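PDB 3BUU: uncharacterized LolA superfamily protein NE2245, which is of unknown function but, as a LolA superfamily member, probably binds lipid or lipoprotein acyl chains in an open beta-barrel. Local coordinates for residues 113-118 and 142-147; 30-35 and 96-101. One frame throughout, in Å; residues are numbered along the deposited sequence. Where two conformers were deposited one is given.

Contact 1 (113-118 and 142-147); sequences GDYHPQ and VTYQKV
The phenol ring of Y115 meets Y144 at its edge: Y144 O lies close to the ring plane, 3.2 Å from Y115 CE1, while the CG2 methyls of V142 and V147 approach obliquely. The Y144 ring in turn has Y115 OH near its plane at one edge, 3.4 Å from Y144 CD2, and the CG2 methyl of T143 over one face, offset toward the rim. This packing belongs to the antiparallel strand array of a LolA-type open barrel. Strand 128-137 runs between 115-125 and 146-152; Y115 reaches across it, and both Y115 and V147 rest on L135. Chi1 of Y115 (-60°) sets CG beside the backbone N, anti to the carbonyl carbon. The OH end of the ring reaches the 142-145 loop and accepts a bent hydrogen bond from Y144 N (3.1 Å, 140° at the hydrogen). A phenylalanine in place of Y115 would probably leave the Y144 N-H without this acceptor and the 142-145 loop freer to move. Y144 O, by contrast, is buried with no polar partner in the model. The far end of Y144 is held by D105 and K172, which bond its OH. Beside the rings, the D114 and V142 side chains lie alongside each other and run opposite ways, V142 CG1 lying 3.7 Å from D114 O. The D114 carboxylate is shared: OD1 forms salt bridges with R76 and R108, and OD2 takes a hydrogen bond from a water (2.7 Å), which itself accepts one from T143 N at 3.0 Å.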
loop_
_atom_site.group_PDB
_atom_site.type_symbol
_atom_site.label_atom_id
_atom_site.label_comp_id
_atom_site.label_asym_id
_atom_site.label_seq_id
_atom_site.Cartn_x
_atom_site.Cartn_y
_atom_site.Cartn_z
ATOM N N GLY A 113 -11.342 -6.769 -3.322
ATOM C CA GLY A 113 -11.465 -7.781 -2.274
ATOM C C GLY A 113 -11.543 -7.184 -0.875
ATOM O O GLY A 113 -12.088 -7.793 0.045
ATOM N N ASP A 114 -10.969 -6.001 -0.689
ATOM C CA ASP A 114 -10.993 -5.333 0.615
ATOM C C ASP A 114 -12.068 -4.254 0.709
ATOM O O ASP A 114 -12.421 -3.827 1.792
ATOM C CB ASP A 114 -9.637 -4.674 0.909
ATOM C CG ASP A 114 -8.572 -5.633 1.386
ATOM O OD1 ASP A 114 -8.887 -6.856 1.511
ATOM O OD2 ASP A 114 -7.425 -5.138 1.652
ATOM N N TYR A 115 -12.539 -3.764 -0.454
ATOM C CA TYR A 115 -13.443 -2.631 -0.524
ATOM C C TYR A 115 -14.524 -2.920 -1.540
ATOM O O TYR A 115 -14.255 -3.453 -2.619
ATOM C CB TYR A 115 -12.733 -1.337 -0.999
ATOM C CG TYR A 115 -11.620 -0.956 -0.069
ATOM C CD1 TYR A 115 -11.865 -0.170 1.055
ATOM C CD2 TYR A 115 -10.341 -1.437 -0.259
ATOM C CE1 TYR A 115 -10.854 0.114 1.974
ATOM C CE2 TYR A 115 -9.326 -1.173 0.652
ATOM C CZ TYR A 115 -9.579 -0.405 1.771
ATOM O OH TYR A 115 -8.595 -0.169 2.682
ATOM N N HIS A 116 -15.742 -2.496 -1.223
ATOM C CA HIS A 116 -16.830 -2.491 -2.201
ATOM C C HIS A 116 -16.760 -1.158 -2.963
ATOM O O HIS A 116 -16.795 -0.108 -2.322
ATOM C CB HIS A 116 -18.146 -2.581 -1.451
ATOM C CG HIS A 116 -19.321 -2.143 -2.290
ATOM N ND1 HIS A 116 -19.973 -2.978 -3.167
ATOM C CD2 HIS A 116 -19.884 -0.915 -2.462
ATOM C CE1 HIS A 116 -20.932 -2.307 -3.799
ATOM N NE2 HIS A 116 -20.891 -1.051 -3.385
ATOM N N PRO A 117 -16.613 -1.183 -4.292
ATOM C CA PRO A 117 -16.548 0.051 -5.063
ATOM C C PRO A 117 -17.894 0.511 -5.623
ATOM O O PRO A 117 -18.700 -0.305 -6.040
ATOM C CB PRO A 117 -15.633 -0.353 -6.221
ATOM C CG PRO A 117 -15.974 -1.777 -6.473
ATOM C CD PRO A 117 -16.372 -2.359 -5.132
ATOM N N GLN A 118 -18.089 1.817 -5.651
ATOM C CA GLN A 118 -19.238 2.407 -6.295
ATOM C C GLN A 118 -18.764 3.716 -6.869
ATOM O O GLN A 118 -17.991 4.445 -6.248
ATOM C CB GLN A 118 -20.338 2.626 -5.254
ATOM C CG GLN A 118 -21.636 3.235 -5.788
ATOM C CD GLN A 118 -22.768 3.176 -4.744
ATOM O OE1 GLN A 118 -22.965 2.174 -4.057
ATOM N NE2 GLN A 118 -23.536 4.240 -4.667
ATOM N N VAL A 142 -9.791 -4.228 7.562
ATOM C CA VAL A 142 -9.081 -3.772 6.387
ATOM C C VAL A 142 -8.385 -2.464 6.737
ATOM O O VAL A 142 -8.494 -1.928 7.868
ATOM C CB VAL A 142 -9.940 -3.703 5.068
ATOM C CG1 VAL A 142 -10.548 -5.051 4.747
ATOM C CG2 VAL A 142 -10.982 -2.594 5.162
ATOM N N THR A 143 -7.576 -1.952 5.826
ATOM C CA THR A 143 -6.714 -0.847 6.174
ATOM C C THR A 143 -7.488 0.434 6.495
ATOM O O THR A 143 -7.110 1.168 7.415
ATOM C CB THR A 143 -5.634 -0.639 5.108
ATOM O OG1 THR A 143 -5.018 -1.893 4.801
ATOM C CG2 THR A 143 -4.541 0.338 5.543
ATOM N N TYR A 144 -8.539 0.711 5.703
ATOM C CA TYR A 144 -9.361 1.915 5.860
ATOM C C TYR A 144 -10.806 1.609 5.819
ATOM O O TYR A 144 -11.212 0.652 5.139
ATOM C CB TYR A 144 -9.084 2.946 4.724
ATOM C CG TYR A 144 -7.640 3.236 4.585
ATOM C CD1 TYR A 144 -7.008 4.131 5.442
ATOM C CD2 TYR A 144 -6.877 2.580 3.610
ATOM C CE1 TYR A 144 -5.631 4.371 5.339
ATOM C CE2 TYR A 144 -5.498 2.812 3.495
ATOM C CZ TYR A 144 -4.898 3.714 4.376
ATOM O OH TYR A 144 -3.549 3.965 4.323
ATOM N N GLN A 145 -11.607 2.458 6.458
ATOM C CA GLN A 145 -13.036 2.292 6.320
ATOM C C GLN A 145 -13.583 2.862 5.020
ATOM O O GLN A 145 -14.602 2.388 4.510
ATOM C CB GLN A 145 -13.751 2.756 7.572
ATOM C CG GLN A 145 -13.400 1.800 8.748
ATOM C CD GLN A 145 -13.615 0.309 8.418
ATOM O OE1 GLN A 145 -12.650 -0.448 8.130
ATOM N NE2 GLN A 145 -14.874 -0.102 8.412
ATOM N N LYS A 146 -12.954 3.896 4.499
ATOM C CA LYS A 146 -13.402 4.534 3.286
ATOM C C LYS A 146 -12.216 5.131 2.563
ATOM O O LYS A 146 -11.380 5.792 3.177
ATOM C CB LYS A 146 -14.448 5.646 3.617
ATOM C CG LYS A 146 -14.773 6.586 2.499
ATOM C CD LYS A 146 -15.721 7.701 3.018
ATOM C CE LYS A 146 -15.812 8.841 2.060
ATOM N NZ LYS A 146 -16.860 9.790 2.538
ATOM N N VAL A 147 -12.175 4.918 1.244
ATOM C CA VAL A 147 -11.176 5.541 0.372
ATOM C C VAL A 147 -11.937 6.135 -0.817
ATOM O O VAL A 147 -12.830 5.462 -1.351
ATOM C CB VAL A 147 -10.144 4.494 -0.124
ATOM C CG1 VAL A 147 -9.071 5.152 -1.008
ATOM C CG2 VAL A 147 -9.465 3.831 1.070
HETATM O O HOH W 1 -6.885 -2.972 3.089
#

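Contact 2 (30-35 and 96-101); sequences VAIRTA and RLTGQV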
loop_
_atom_site.group_PDB
_atom_site.type_symbol
_atom_site.label_atom_id
_atom_site.label_comp_id
_atom_site.label_asym_id
_atom_site.label_seq_id
_atom_site.Cartn_x
_atom_site.Cartn_y
_atom_site.Cartn_z
ATOM N N VAL A 30 10.969 -1.128 -1.596
ATOM C CA VAL A 30 10.293 0.135 -1.324
ATOM C C VAL A 30 11.139 1.008 -0.431
ATOM O O VAL A 30 11.545 0.563 0.655
ATOM C CB VAL A 30 8.910 -0.096 -0.636
ATOM C CG1 VAL A 30 8.122 1.216 -0.635
ATOM C CG2 VAL A 30 8.127 -1.208 -1.358
ATOM N N ALA A 31 11.417 2.224 -0.880
ATOM C CA ALA A 31 12.138 3.209 -0.072
ATOM C C ALA A 31 11.115 4.261 0.336
ATOM O O ALA A 31 10.332 4.691 -0.506
ATOM C CB ALA A 31 13.226 3.868 -0.881
ATOM N N ILE A 32 11.085 4.627 1.601
ATOM C CA ILE A 32 10.096 5.574 2.095
ATOM C C ILE A 32 10.868 6.703 2.777
ATOM O O ILE A 32 11.587 6.484 3.755
ATOM C CB ILE A 32 9.113 4.965 3.083
ATOM C CG1 ILE A 32 8.483 3.722 2.465
ATOM C CG2 ILE A 32 8.088 6.001 3.508
ATOM C CD1 ILE A 32 7.402 3.039 3.365
ATOM N N ARG A 33 10.709 7.913 2.250
ATOM C CA ARG A 33 11.346 9.118 2.790
ATOM C C ARG A 33 10.235 10.015 3.299
ATOM O O ARG A 33 9.428 10.509 2.514
ATOM C CB ARG A 33 12.126 9.825 1.673
ATOM C CG ARG A 33 13.307 9.021 1.114
ATOM C CD ARG A 33 14.135 9.731 0.019
ATOM N NE ARG A 33 15.397 9.048 -0.286
ATOM C CZ ARG A 33 15.492 7.954 -1.040
ATOM N NH1 ARG A 33 14.406 7.401 -1.595
ATOM N NH2 ARG A 33 16.688 7.416 -1.246
ATOM N N THR A 34 10.224 10.275 4.603
ATOM C CA THR A 34 9.210 11.122 5.207
ATOM C C THR A 34 9.855 12.378 5.742
ATOM O O THR A 34 10.901 12.285 6.404
ATOM C CB THR A 34 8.506 10.414 6.353
ATOM O OG1 THR A 34 7.863 9.229 5.861
ATOM C CG2 THR A 34 7.481 11.265 7.024
ATOM N N ALA A 35 9.253 13.523 5.460
ATOM C CA ALA A 35 9.737 14.763 6.029
ATOM C C ALA A 35 8.585 15.674 6.285
ATOM O O ALA A 35 7.553 15.614 5.593
ATOM C CB ALA A 35 10.697 15.427 5.066
ATOM N N ARG A 96 0.192 2.182 11.985
ATOM C CA ARG A 96 1.211 2.963 11.294
ATOM C C ARG A 96 2.462 2.156 11.097
ATOM O O ARG A 96 2.980 1.503 12.029
ATOM C CB ARG A 96 1.510 4.231 12.079
ATOM C CG ARG A 96 0.231 4.995 12.436
ATOM C CD ARG A 96 0.450 6.320 13.155
ATOM N NE ARG A 96 0.867 7.357 12.246
ATOM C CZ ARG A 96 0.018 8.109 11.541
ATOM N NH1 ARG A 96 -1.311 7.962 11.632
ATOM N NH2 ARG A 96 0.505 9.015 10.750
ATOM N N LEU A 97 2.986 2.180 9.870
ATOM C CA LEU A 97 4.285 1.627 9.536
ATOM C C LEU A 97 5.343 2.686 9.846
ATOM O O LEU A 97 6.111 2.544 10.801
ATOM C CB LEU A 97 4.295 1.171 8.066
ATOM C CG LEU A 97 5.610 0.553 7.615
ATOM C CD1 LEU A 97 5.795 -0.854 8.162
ATOM C CD2 LEU A 97 5.658 0.586 6.132
ATOM N N THR A 98 5.383 3.734 9.043
ATOM C CA THR A 98 6.289 4.852 9.241
ATOM C C THR A 98 5.661 6.065 8.556
ATOM O O THR A 98 4.986 5.905 7.525
ATOM C CB THR A 98 7.695 4.534 8.704
ATOM O OG1 THR A 98 8.535 5.621 9.000
ATOM C CG2 THR A 98 7.701 4.313 7.222
ATOM N N GLY A 99 5.868 7.253 9.106
ATOM C CA GLY A 99 5.370 8.437 8.451
ATOM C C GLY A 99 3.881 8.343 8.179
ATOM O O GLY A 99 3.125 7.998 9.079
ATOM N N GLN A 100 3.498 8.658 6.954
ATOM C CA GLN A 100 2.114 8.647 6.540
ATOM C C GLN A 100 1.692 7.322 5.927
ATOM O O GLN A 100 0.674 7.268 5.252
ATOM C CB GLN A 100 1.880 9.795 5.544
ATOM C CG GLN A 100 2.027 11.133 6.195
ATOM C CD GLN A 100 0.990 11.312 7.274
ATOM O OE1 GLN A 100 -0.191 11.244 7.005
ATOM N NE2 GLN A 100 1.431 11.586 8.512
ATOM N N VAL A 101 2.473 6.255 6.168
ATOM C CA VAL A 101 2.245 4.951 5.561
ATOM C C VAL A 101 1.690 3.999 6.589
ATOM O O VAL A 101 2.279 3.840 7.673
ATOM C CB VAL A 101 3.548 4.428 4.958
ATOM C CG1 VAL A 101 3.291 3.130 4.188
ATOM C CG2 VAL A 101 4.175 5.487 4.017
#
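I32, on strand 26-36, packs against the type II' beta turn from T98 to V101, whose hairpin carries a classic beta bulge, with L97 and T98 both opposite V101. The tight half of the contact is wholly apolar. The tips of I32 and V101 meet, CG2 to CG2 at 4.0 Å, and the I32 side chain runs alongside that of T98, pointing the other way. With CD1 anti to CA (chi2 -177°), I32 touches both T98 CG2 and, 4.1 Å from CD1, L97 CD2. Beyond this cluster, L205 and Y46 of the flanking strands also pack on I32, and I106 of helix 103-107 lies against L97 and V101. Toward the tip of the turn the contact thins to T34 against G99, which has no side chain to offer and is partly exposed, as is T98. T34 OG1 is nevertheless bonded to S203 OG, which also bonds Q100 N, so one residue of strand 202-212 bonds to both segments. On the solvent side the exposed R96 folds back over the turn, its NH2 making a weak hydrogen bond to G99 O at 3.3 Å. Space at the tip is still limited: G99 has positive phi (55°), its CA stands 3.7 Å from T34 OG1, and a CB built on it would clash with that oxygen at 2.2 Å.

Overall arrangement
The two contacts come in series along the chain, contact 2 closing before contact 1 opens, and their centres lie 21 Å apart on opposite sides of the chain's centre. Nearest atoms are about 5 Å apart, without touching. Both reach the same run of antiparallel strands: contact 1 at its 115-125 end, contact 2 at the more central strand 26-36. The segment from strand 101-102 through helix 103-107 joins them, its I106 packing on contact 2, its A102 touching T143 and Y144 and its D105 bonding Y144 OH in contact 1, while K172 bonds both Q100 O and Y144 OH. This is consistent with a LolA-like barrel partly filled by a helical element.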